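Local atomic coordinates of HupZ (PDB entry 5ESC), a protein that degrades heme in vitro, and belongs to the split-barrel family of pyridoxamine 5'-phosphate oxidase-like proteins. Residues 13-18 with 62-67; 20-25 with 56-61; 33-38 with 91-96; 42-47 with 108-113. All coordinates share one frame; numbering follows the deposited sequence.

Contacts 1 and 4 are buried strand pairings of one antiparallel sheet, each held by four backbone hydrogen bonds; their centres lie about 11 Å apart, and I62, I64 and F66 of contact 1 pack on F42 and I110 of contact 4. Contact 3 adjoins contact 4, since R35 O meets I43 N and S33 OG meets N45 N, but here a helix meets a strand through a stacked cation and ring, partly buried. Contact 2 is the surface member, about 23 Å between centres from contact 3, and relies on one asparagine and a water. Contacts 1 and 2 also touch the second subunit.

Contact 1: 13-18 with 62-67; sequences QLAMVA and IEIAFV
Four backbone hydrogen bonds join 13-18 to 62-67. M16 and A65 exchange a pair, M16 N to A65 O at 2.9 Å and A65 N to M16 O at 2.7 Å, both nearly straight and in the carbonyl plane. A18 and E63 exchange the second pair, in which A18 N reaches E63 O almost along the C=O axis. Between them V17 and I64 form a non-hydrogen-bonded pair, where the CA hydrogens lean on opposing carbonyls.

Side chains then divide by face. On the side of V17 and I64, V17 CG1 stands anti to its backbone N (chi1 177°) and crosses I62 obliquely, meeting CD1 of I62 at 3.3 Å, a tight contact. I64 CG2 touches A15 CB, and F66 brings CZ to within 3.5 Å of A15 CB; a methyl at A15 suits a place where a broad ring must come so close to the strand. Q13 O lies at the edge of that ring, in its plane. At L14, before A15, direct pairing gives way to a water that donates to L14 O and accepts from V67 N, both at 2.8 Å. With CG anti to its carbonyl carbon (chi1 -52°), Q13 lays CG 3.2 Å from V67 O, and chi2 turns the amide alongside.

On the other face M16 packs on A65 of the second subunit. E63 forms a salt bridge with R76 and a hydrogen bond with Q25 of the second subunit. The chemistry implies a split role: one face is apolar core, while the other seals the dimer and carries a carboxylate probably balanced by R76.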
# COMPACT_ATOMS: atom_id res chain seq x y z
N GLN A 13 -5.17 -8.08 9.92
CA GLN A 13 -4.33 -6.95 9.48
C GLN A 13 -5.18 -5.98 8.62
O GLN A 13 -6.26 -6.33 8.15
CB GLN A 13 -3.09 -7.45 8.71
CG GLN A 13 -2.25 -8.52 9.41
CD GLN A 13 -1.70 -8.04 10.75
OE1 GLN A 13 -1.57 -6.84 10.97
NE2 GLN A 13 -1.52 -8.97 11.69
N LEU A 14 -4.69 -4.76 8.52
CA LEU A 14 -5.24 -3.71 7.70
C LEU A 14 -4.93 -3.91 6.21
O LEU A 14 -3.73 -3.96 5.79
CB LEU A 14 -4.64 -2.38 8.12
CG LEU A 14 -5.22 -1.10 7.54
CD1 LEU A 14 -6.73 -1.19 7.69
CD2 LEU A 14 -4.72 0.14 8.25
N ALA A 15 -5.98 -3.91 5.41
CA ALA A 15 -5.87 -3.96 3.92
C ALA A 15 -5.27 -2.67 3.44
O ALA A 15 -5.80 -1.59 3.73
CB ALA A 15 -7.23 -4.14 3.31
N MET A 16 -4.13 -2.74 2.82
CA MET A 16 -3.62 -1.57 2.11
C MET A 16 -3.86 -1.75 0.61
O MET A 16 -3.47 -2.82 -0.03
CB MET A 16 -2.13 -1.33 2.46
CG MET A 16 -1.90 -1.14 3.95
SD MET A 16 -2.52 0.45 4.53
CE MET A 16 -2.11 1.58 3.22
N VAL A 17 -4.45 -0.73 0.00
CA VAL A 17 -4.94 -0.80 -1.39
C VAL A 17 -4.26 0.14 -2.29
O VAL A 17 -4.20 1.34 -2.04
CB VAL A 17 -6.48 -0.53 -1.46
CG1 VAL A 17 -6.94 -0.53 -2.94
CG2 VAL A 17 -7.24 -1.52 -0.52
N ALA A 18 -3.70 -0.39 -3.39
CA ALA A 18 -3.11 0.40 -4.39
C ALA A 18 -3.91 0.42 -5.71
O ALA A 18 -4.30 -0.68 -6.22
CB ALA A 18 -1.67 -0.12 -4.70
N ILE A 62 -6.39 -3.09 -9.41
CA ILE A 62 -6.22 -3.04 -7.98
C ILE A 62 -5.29 -4.06 -7.44
O ILE A 62 -5.21 -5.17 -7.99
CB ILE A 62 -7.61 -3.08 -7.25
CG1 ILE A 62 -7.44 -2.81 -5.76
CG2 ILE A 62 -8.31 -4.39 -7.49
CD1 ILE A 62 -8.71 -2.21 -5.22
N GLU A 63 -4.55 -3.72 -6.38
CA GLU A 63 -3.76 -4.67 -5.62
C GLU A 63 -3.95 -4.38 -4.19
O GLU A 63 -4.04 -3.21 -3.80
CB GLU A 63 -2.24 -4.66 -5.96
CG GLU A 63 -1.94 -4.75 -7.45
CD GLU A 63 -0.54 -5.28 -7.82
OE1 GLU A 63 0.31 -5.31 -6.89
OE2 GLU A 63 -0.35 -5.67 -9.06
N ILE A 64 -4.11 -5.44 -3.39
CA ILE A 64 -4.36 -5.25 -2.01
C ILE A 64 -3.30 -6.02 -1.27
O ILE A 64 -3.04 -7.22 -1.61
CB ILE A 64 -5.74 -5.85 -1.55
CG1 ILE A 64 -6.90 -5.38 -2.41
CG2 ILE A 64 -5.97 -5.61 -0.06
CD1 ILE A 64 -8.11 -6.29 -2.20
N ALA A 65 -2.72 -5.40 -0.26
CA ALA A 65 -1.73 -6.06 0.58
C ALA A 65 -2.13 -6.19 2.06
O ALA A 65 -2.72 -5.27 2.64
CB ALA A 65 -0.36 -5.40 0.38
N PHE A 66 -1.85 -7.35 2.65
CA PHE A 66 -2.05 -7.61 4.05
C PHE A 66 -0.71 -8.10 4.59
O PHE A 66 -0.16 -9.08 4.04
CB PHE A 66 -3.08 -8.73 4.28
CG PHE A 66 -4.45 -8.34 3.92
CD1 PHE A 66 -5.22 -7.66 4.83
CD2 PHE A 66 -4.96 -8.59 2.64
CE1 PHE A 66 -6.52 -7.34 4.54
CE2 PHE A 66 -6.26 -8.25 2.34
CZ PHE A 66 -7.02 -7.59 3.28
N VAL A 67 -0.20 -7.42 5.61
CA VAL A 67 1.13 -7.70 6.17
C VAL A 67 1.01 -7.91 7.70
O VAL A 67 0.47 -7.08 8.41
CB VAL A 67 2.19 -6.62 5.81
CG1 VAL A 67 3.52 -6.94 6.47
CG2 VAL A 67 2.46 -6.53 4.29
O HOH W 1 -1.22 -4.98 6.40

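Contact 2: 20-25 with 56-61; sequences VDAKGQ and IEDNGK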
# COMPACT_ATOMS: atom_id res chain seq x y z
N VAL A 20 -4.43 3.07 -9.60
CA VAL A 20 -3.72 3.95 -10.51
C VAL A 20 -4.74 4.83 -11.21
O VAL A 20 -5.89 4.41 -11.45
CB VAL A 20 -2.87 3.12 -11.49
CG1 VAL A 20 -3.75 2.23 -12.35
CG2 VAL A 20 -2.07 4.05 -12.39
N ASP A 21 -4.42 6.11 -11.41
CA ASP A 21 -5.34 7.01 -12.13
C ASP A 21 -5.13 6.92 -13.64
O ASP A 21 -4.23 6.18 -14.12
CB ASP A 21 -5.30 8.44 -11.61
CG ASP A 21 -4.08 9.21 -12.05
OD1 ASP A 21 -3.28 8.70 -12.85
OD2 ASP A 21 -3.93 10.35 -11.57
N ALA A 22 -5.96 7.63 -14.40
CA ALA A 22 -5.87 7.63 -15.86
C ALA A 22 -4.53 8.15 -16.42
O ALA A 22 -4.07 7.68 -17.43
CB ALA A 22 -7.02 8.42 -16.45
N LYS A 23 -3.88 9.06 -15.69
CA LYS A 23 -2.50 9.52 -16.03
C LYS A 23 -1.33 8.61 -15.57
O LYS A 23 -0.16 8.96 -15.76
CB LYS A 23 -2.29 10.88 -15.37
CG LYS A 23 -3.33 11.97 -15.72
CD LYS A 23 -2.84 13.12 -16.63
CE LYS A 23 -2.97 12.81 -18.12
NZ LYS A 23 -2.89 14.05 -18.97
N GLY A 24 -1.62 7.45 -14.97
CA GLY A 24 -0.60 6.52 -14.57
C GLY A 24 0.01 6.77 -13.19
O GLY A 24 0.99 6.17 -12.87
N GLN A 25 -0.56 7.66 -12.40
CA GLN A 25 -0.12 7.94 -11.04
C GLN A 25 -0.64 6.89 -10.00
O GLN A 25 -1.83 6.76 -9.80
CB GLN A 25 -0.59 9.33 -10.65
CG GLN A 25 -0.28 9.75 -9.19
CD GLN A 25 1.21 9.76 -8.77
OE1 GLN A 25 1.56 9.45 -7.60
NE2 GLN A 25 2.09 10.14 -9.71
N ILE A 56 -10.73 3.05 -9.36
CA ILE A 56 -11.52 1.81 -9.66
C ILE A 56 -12.56 2.01 -10.80
O ILE A 56 -12.61 1.26 -11.77
CB ILE A 56 -12.19 1.17 -8.42
CG1 ILE A 56 -11.11 0.57 -7.48
CG2 ILE A 56 -13.23 0.14 -8.79
CD1 ILE A 56 -11.57 0.41 -6.07
N GLU A 57 -13.32 3.09 -10.70
CA GLU A 57 -14.28 3.41 -11.75
C GLU A 57 -13.59 3.75 -13.07
O GLU A 57 -14.12 3.37 -14.09
CB GLU A 57 -15.24 4.57 -11.30
CG GLU A 57 -16.01 4.16 -10.07
CD GLU A 57 -17.01 5.23 -9.58
OE1 GLU A 57 -17.26 6.14 -10.35
OE2 GLU A 57 -17.55 5.17 -8.46
N ASP A 58 -12.44 4.42 -13.05
CA ASP A 58 -11.70 4.70 -14.28
C ASP A 58 -11.17 3.45 -15.00
O ASP A 58 -11.30 3.33 -16.23
CB ASP A 58 -10.51 5.64 -14.09
CG ASP A 58 -9.78 5.95 -15.42
OD1 ASP A 58 -10.34 6.74 -16.22
OD2 ASP A 58 -8.69 5.35 -15.69
N ASN A 59 -10.54 2.54 -14.28
CA ASN A 59 -9.83 1.41 -14.97
C ASN A 59 -9.85 0.08 -14.24
O ASN A 59 -9.33 -0.90 -14.70
CB ASN A 59 -8.38 1.85 -15.27
CG ASN A 59 -7.62 2.22 -14.00
OD1 ASN A 59 -7.41 1.35 -13.09
ND2 ASN A 59 -7.27 3.50 -13.85
N GLY A 60 -10.39 0.04 -13.04
CA GLY A 60 -10.54 -1.26 -12.37
C GLY A 60 -9.34 -1.87 -11.69
O GLY A 60 -9.54 -2.84 -10.92
N LYS A 61 -8.13 -1.35 -11.94
CA LYS A 61 -6.91 -2.08 -11.52
C LYS A 61 -6.67 -1.95 -10.05
O LYS A 61 -6.83 -0.86 -9.48
CB LYS A 61 -5.69 -1.61 -12.23
CG LYS A 61 -5.75 -1.84 -13.76
CD LYS A 61 -4.47 -1.32 -14.40
CE LYS A 61 -4.28 -1.78 -15.84
NZ LYS A 61 -5.04 -0.86 -16.69
O HOH W 2 -6.83 1.66 -10.50
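N59 lays its carboxamide across the side chain of V20 at about a right angle, with OD1 3.8 Å from CG1 of V20. The same amide grips the backbone beyond: N59 ND2 donates to V20 O at 2.9 Å, an almost straight bond (177°) lying in the amide plane, though above the plane of the carbonyl. The other hydrogen of ND2 goes to the anti lone pair of D58 OD2 at 3.0 Å, so two acceptors hold the amide against rotation. Its chi1 of 59° sets CG in the crowded position between N and C, which brings OD1 round to accept from K61 N at 3.0 Å. Asparagine suits this place because one flat group both donates and accepts.

A water joins the strand ends, accepting from V20 N and lying within hydrogen-bonding distance of N59 OD1 and K61 O. At the exposed rim, A22 CB lies against the carboxylate of D58, 3.6 Å from OD2, and V20 CG1 lies loosely by the aliphatic CD of K61. D21 OD1 accepts from Q25 N across the hairpin turn, and D21 also touches Q51 and N55 of the helix. V20 and K61 both pack on G24 of the second subunit.

Here an Asx turn, made by N59, carries helix 51-59 through the positive-phi G60 into strand 61-68, beside a beta hairpin closed by the type I turn D21-G24.

Contact 3: 33-38 with 91-96; sequences SMRLWD and EAAKKW
Helix 88-97 packs beside the edge strand 35-38 of the split-barrel sheet, and R35 makes the main junction. From CB, directed toward the helix, its chain starts in the crowded position between N and C (chi1 55°) and runs extended from CG to NE. CD rests over the five-membered ring of W96 as a CH-pi contact, 3.9 Å from the centroid. NE follows at 3.4 Å from W96 NE1, two donors stacked rather than bonded. CZ stands 3.6 Å from the centroid of that ring, and the guanidinium lies flat on the indole, the planes only 11° apart: a cation-pi stack. NH1 passes over CG and CB of W96, with A93 CA at the guanidinium edge. NH2 donates in plane to a lone pair of S33 O at 2.8 Å and also bonds N45 OD1, which fixes the rotation of the group.

Arginine suits this place because its flat cation bonds at its rim while its face lies on the indole. W96 reaches toward the strand with CG anti to its backbone N, and the far end of its ring meets S33, whose CB is 3.6 Å from CH2. The hydroxyl of S33 bonds to N45 N.

At the exposed end, where a classic beta bulge sets W37 and D38 opposite T41, W37 turns its ring edge to the helix: CZ3 lies 3.7 Å from CB of A92.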
# COMPACT_ATOMS: atom_id res chain seq x y z
N SER A 33 -12.50 -1.87 6.18
CA SER A 33 -13.68 -2.74 6.06
C SER A 33 -13.44 -3.84 5.00
O SER A 33 -14.35 -4.58 4.67
CB SER A 33 -14.88 -1.99 5.56
OG SER A 33 -14.68 -1.32 4.32
N MET A 34 -12.23 -3.90 4.43
CA MET A 34 -11.96 -4.88 3.36
C MET A 34 -12.17 -6.30 3.94
O MET A 34 -11.60 -6.61 5.01
CB MET A 34 -10.59 -4.74 2.84
CG MET A 34 -10.29 -5.66 1.59
SD MET A 34 -11.03 -5.10 0.04
CE MET A 34 -10.16 -3.59 -0.36
N ARG A 35 -12.94 -7.16 3.30
CA ARG A 35 -13.22 -8.50 3.83
C ARG A 35 -13.59 -9.47 2.74
O ARG A 35 -14.05 -9.05 1.69
CB ARG A 35 -14.39 -8.40 4.78
CG ARG A 35 -15.66 -7.77 4.24
CD ARG A 35 -16.52 -7.20 5.40
NE ARG A 35 -17.82 -6.72 4.98
CZ ARG A 35 -18.10 -5.52 4.51
NH1 ARG A 35 -19.32 -5.23 4.12
NH2 ARG A 35 -17.18 -4.57 4.42
N LEU A 36 -13.53 -10.74 3.00
CA LEU A 36 -13.81 -11.73 1.97
C LEU A 36 -15.30 -11.93 1.82
O LEU A 36 -16.04 -12.02 2.80
CB LEU A 36 -13.14 -13.09 2.31
CG LEU A 36 -11.69 -13.31 2.07
CD1 LEU A 36 -11.17 -14.61 2.74
CD2 LEU A 36 -11.19 -13.20 0.62
N TRP A 37 -15.74 -12.03 0.56
CA TRP A 37 -17.07 -12.40 0.17
C TRP A 37 -17.10 -13.90 -0.14
O TRP A 37 -18.10 -14.58 0.16
CB TRP A 37 -17.46 -11.65 -1.11
CG TRP A 37 -18.86 -11.95 -1.54
CD1 TRP A 37 -19.26 -12.88 -2.49
CD2 TRP A 37 -20.08 -11.39 -1.00
NE1 TRP A 37 -20.59 -12.89 -2.57
CE2 TRP A 37 -21.14 -12.01 -1.69
CE3 TRP A 37 -20.36 -10.44 -0.03
CZ2 TRP A 37 -22.48 -11.70 -1.47
CZ3 TRP A 37 -21.72 -10.13 0.23
CH2 TRP A 37 -22.74 -10.73 -0.50
N ASP A 38 -16.11 -14.36 -0.90
CA ASP A 38 -15.97 -15.78 -1.23
C ASP A 38 -14.47 -16.05 -1.43
O ASP A 38 -13.65 -15.12 -1.29
CB ASP A 38 -16.86 -16.24 -2.38
CG ASP A 38 -16.57 -15.61 -3.73
OD1 ASP A 38 -15.45 -15.19 -4.03
OD2 ASP A 38 -17.49 -15.55 -4.54
N GLU A 91 -26.42 -4.06 -0.45
CA GLU A 91 -27.30 -4.30 0.70
C GLU A 91 -26.59 -5.03 1.85
O GLU A 91 -26.75 -4.65 3.01
CB GLU A 91 -28.61 -5.03 0.28
CG GLU A 91 -29.47 -4.23 -0.70
CD GLU A 91 -29.96 -2.89 -0.14
OE1 GLU A 91 -30.44 -2.90 1.04
OE2 GLU A 91 -29.86 -1.81 -0.84
N ALA A 92 -25.69 -5.99 1.52
CA ALA A 92 -24.83 -6.58 2.53
C ALA A 92 -23.92 -5.52 3.20
O ALA A 92 -23.72 -5.55 4.43
CB ALA A 92 -23.95 -7.70 1.99
N ALA A 93 -23.27 -4.65 2.39
CA ALA A 93 -22.39 -3.65 2.90
C ALA A 93 -23.13 -2.70 3.91
O ALA A 93 -22.59 -2.27 4.98
CB ALA A 93 -21.79 -2.84 1.75
N LYS A 94 -24.35 -2.38 3.54
CA LYS A 94 -25.18 -1.47 4.35
C LYS A 94 -25.50 -2.05 5.74
O LYS A 94 -25.38 -1.54 6.86
CB LYS A 94 -26.50 -1.30 3.64
CG LYS A 94 -26.50 -0.22 2.63
CD LYS A 94 -27.89 0.41 2.55
CE LYS A 94 -28.60 -0.11 1.37
NZ LYS A 94 -30.02 -0.54 1.47
N LYS A 95 -25.85 -3.29 5.60
CA LYS A 95 -26.15 -4.09 6.75
C LYS A 95 -24.97 -4.28 7.70
O LYS A 95 -25.06 -4.00 8.89
CB LYS A 95 -26.62 -5.48 6.33
CG LYS A 95 -27.01 -6.42 7.46
CD LYS A 95 -28.22 -5.82 8.26
CE LYS A 95 -28.87 -6.75 9.33
NZ LYS A 95 -29.86 -6.05 10.20
N TRP A 96 -23.82 -4.67 7.12
CA TRP A 96 -22.57 -4.73 7.83
C TRP A 96 -22.15 -3.45 8.53
O TRP A 96 -21.53 -3.47 9.60
CB TRP A 96 -21.45 -5.18 6.87
CG TRP A 96 -20.20 -5.46 7.44
CD1 TRP A 96 -19.75 -6.69 7.85
CD2 TRP A 96 -19.11 -4.54 7.68
NE1 TRP A 96 -18.48 -6.59 8.33
CE2 TRP A 96 -18.06 -5.28 8.25
CE3 TRP A 96 -18.93 -3.16 7.46
CZ2 TRP A 96 -16.82 -4.69 8.59
CZ3 TRP A 96 -17.75 -2.58 7.82
CH2 TRP A 96 -16.69 -3.33 8.40

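Contact 4: 42-47 with 108-113; sequences FIYNEN and GIIHVE
Two neighbouring strands of the split-barrel sheet, 41-46 and 106-117, run antiparallel here. F42 and I110 exchange two hydrogen bonds, F42 N to I110 O at 3.0 Å and I110 N to F42 O at 2.8 Å, the second with its donor above the carbonyl plane. Y44 and G108 form the other hydrogen-bonded pair, and I43 with I109 the non-hydrogen-bonded pair between.

Y44 takes the crowded first torsion (chi1 80°), which swings its ring across the strand over G108; CE1 of Y44 is 3.5 Å from CA of G108. Glycine suits this spot because a side chain there would collide with the ring. At the ring edge, in plane, sits CD1 of I110, 4.0 Å from CD1 of Y44. Beyond it the hydroxyl donates to the anti lone pair of E46 OE2 at 2.7 Å, which settles the polar tip of a buried aromatic.

F42 offers its ring edge to V112, with CD2 3.6 Å from V112 CG2, and meets F77 edge-to-face. On the opposite face, I43 and I109 lie side by side, CG2 of I43 3.8 Å from CG1 of I109. These two also touch Y89 of helix 88-97.

Branched aliphatic residues suit the strands, and the rings of F42 and Y44 fill the face shared with I110 and V112: a beta-sheet pairing in the core of a split barrel of the pyridoxamine 5'-phosphate oxidase type.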
# COMPACT_ATOMS: atom_id res chain seq x y z
N PHE A 42 -13.30 -9.96 -2.66
CA PHE A 42 -13.33 -9.16 -1.45
C PHE A 42 -14.39 -8.12 -1.67
O PHE A 42 -14.73 -7.78 -2.84
CB PHE A 42 -12.04 -8.36 -1.24
CG PHE A 42 -10.85 -9.14 -0.79
CD1 PHE A 42 -10.53 -9.26 0.57
CD2 PHE A 42 -9.99 -9.73 -1.74
CE1 PHE A 42 -9.41 -9.92 0.97
CE2 PHE A 42 -8.87 -10.43 -1.31
CZ PHE A 42 -8.56 -10.50 0.03
N ILE A 43 -14.95 -7.56 -0.60
CA ILE A 43 -15.78 -6.40 -0.71
C ILE A 43 -15.25 -5.40 0.31
O ILE A 43 -14.58 -5.82 1.27
CB ILE A 43 -17.32 -6.64 -0.53
CG1 ILE A 43 -17.73 -7.36 0.80
CG2 ILE A 43 -17.92 -7.38 -1.79
CD1 ILE A 43 -19.14 -7.15 1.19
N TYR A 44 -15.56 -4.12 0.14
CA TYR A 44 -15.28 -3.11 1.15
C TYR A 44 -16.39 -2.08 1.13
O TYR A 44 -17.06 -1.93 0.13
CB TYR A 44 -13.87 -2.46 0.99
CG TYR A 44 -13.73 -1.36 -0.06
CD1 TYR A 44 -13.41 -1.65 -1.36
CD2 TYR A 44 -13.94 -0.02 0.27
CE1 TYR A 44 -13.27 -0.65 -2.34
CE2 TYR A 44 -13.80 1.01 -0.72
CZ TYR A 44 -13.47 0.66 -2.02
OH TYR A 44 -13.30 1.57 -3.03
N ASN A 45 -16.59 -1.36 2.21
CA ASN A 45 -17.58 -0.28 2.24
C ASN A 45 -16.95 1.06 1.76
O ASN A 45 -15.97 1.48 2.37
CB ASN A 45 -18.08 -0.12 3.66
CG ASN A 45 -19.10 -1.10 4.01
OD1 ASN A 45 -18.93 -2.27 3.76
ND2 ASN A 45 -20.21 -0.64 4.64
N GLU A 46 -17.46 1.69 0.72
CA GLU A 46 -16.88 2.89 0.16
C GLU A 46 -17.70 4.03 0.73
O GLU A 46 -18.85 4.16 0.39
CB GLU A 46 -17.03 2.93 -1.35
CG GLU A 46 -16.48 4.20 -1.96
CD GLU A 46 -15.09 4.54 -1.46
OE1 GLU A 46 -15.01 5.32 -0.49
OE2 GLU A 46 -14.07 3.97 -2.01
N ASN A 47 -17.13 4.86 1.56
CA ASN A 47 -17.89 5.92 2.22
C ASN A 47 -17.53 7.27 1.61
O ASN A 47 -17.99 8.30 2.08
CB ASN A 47 -17.56 5.93 3.71
CG ASN A 47 -18.01 4.66 4.43
OD1 ASN A 47 -19.02 4.07 4.05
ND2 ASN A 47 -17.21 4.18 5.39
N GLY A 108 -17.28 -1.57 -2.89
CA GLY A 108 -16.20 -1.90 -3.80
C GLY A 108 -16.15 -3.43 -3.84
O GLY A 108 -16.24 -4.06 -2.79
N ILE A 109 -15.97 -4.05 -5.01
CA ILE A 109 -16.00 -5.48 -5.09
C ILE A 109 -14.73 -5.86 -5.85
O ILE A 109 -14.56 -5.29 -6.96
CB ILE A 109 -17.15 -5.91 -5.89
CG1 ILE A 109 -18.47 -5.65 -5.16
CG2 ILE A 109 -17.17 -7.47 -6.06
CD1 ILE A 109 -19.42 -5.13 -6.19
N ILE A 110 -13.87 -6.70 -5.31
CA ILE A 110 -12.58 -6.94 -5.93
C ILE A 110 -12.64 -8.39 -6.37
O ILE A 110 -12.79 -9.24 -5.54
CB ILE A 110 -11.44 -6.74 -4.96
CG1 ILE A 110 -11.26 -5.26 -4.54
CG2 ILE A 110 -10.09 -7.12 -5.50
CD1 ILE A 110 -12.32 -4.70 -3.66
N HIS A 111 -12.43 -8.61 -7.64
CA HIS A 111 -12.34 -9.95 -8.26
C HIS A 111 -10.87 -10.35 -8.31
O HIS A 111 -10.09 -9.83 -9.08
CB HIS A 111 -12.97 -9.92 -9.64
CG HIS A 111 -14.38 -9.42 -9.64
ND1 HIS A 111 -15.43 -10.18 -9.18
CD2 HIS A 111 -14.92 -8.24 -9.99
CE1 HIS A 111 -16.55 -9.51 -9.28
NE2 HIS A 111 -16.27 -8.31 -9.75
N VAL A 112 -10.52 -11.25 -7.43
CA VAL A 112 -9.17 -11.66 -7.26
C VAL A 112 -8.71 -12.55 -8.43
O VAL A 112 -9.37 -13.53 -8.78
CB VAL A 112 -8.96 -12.35 -5.92
CG1 VAL A 112 -7.56 -12.98 -5.87
CG2 VAL A 112 -9.11 -11.37 -4.80
N GLU A 113 -7.60 -12.17 -9.05
CA GLU A 113 -7.02 -12.93 -10.21
C GLU A 113 -5.76 -13.67 -9.88
O GLU A 113 -5.53 -14.77 -10.39
CB GLU A 113 -6.75 -11.98 -11.40
CG GLU A 113 -8.04 -11.41 -11.98
CD GLU A 113 -7.86 -10.30 -13.04
OE1 GLU A 113 -6.76 -9.76 -13.31
OE2 GLU A 113 -8.86 -9.95 -13.63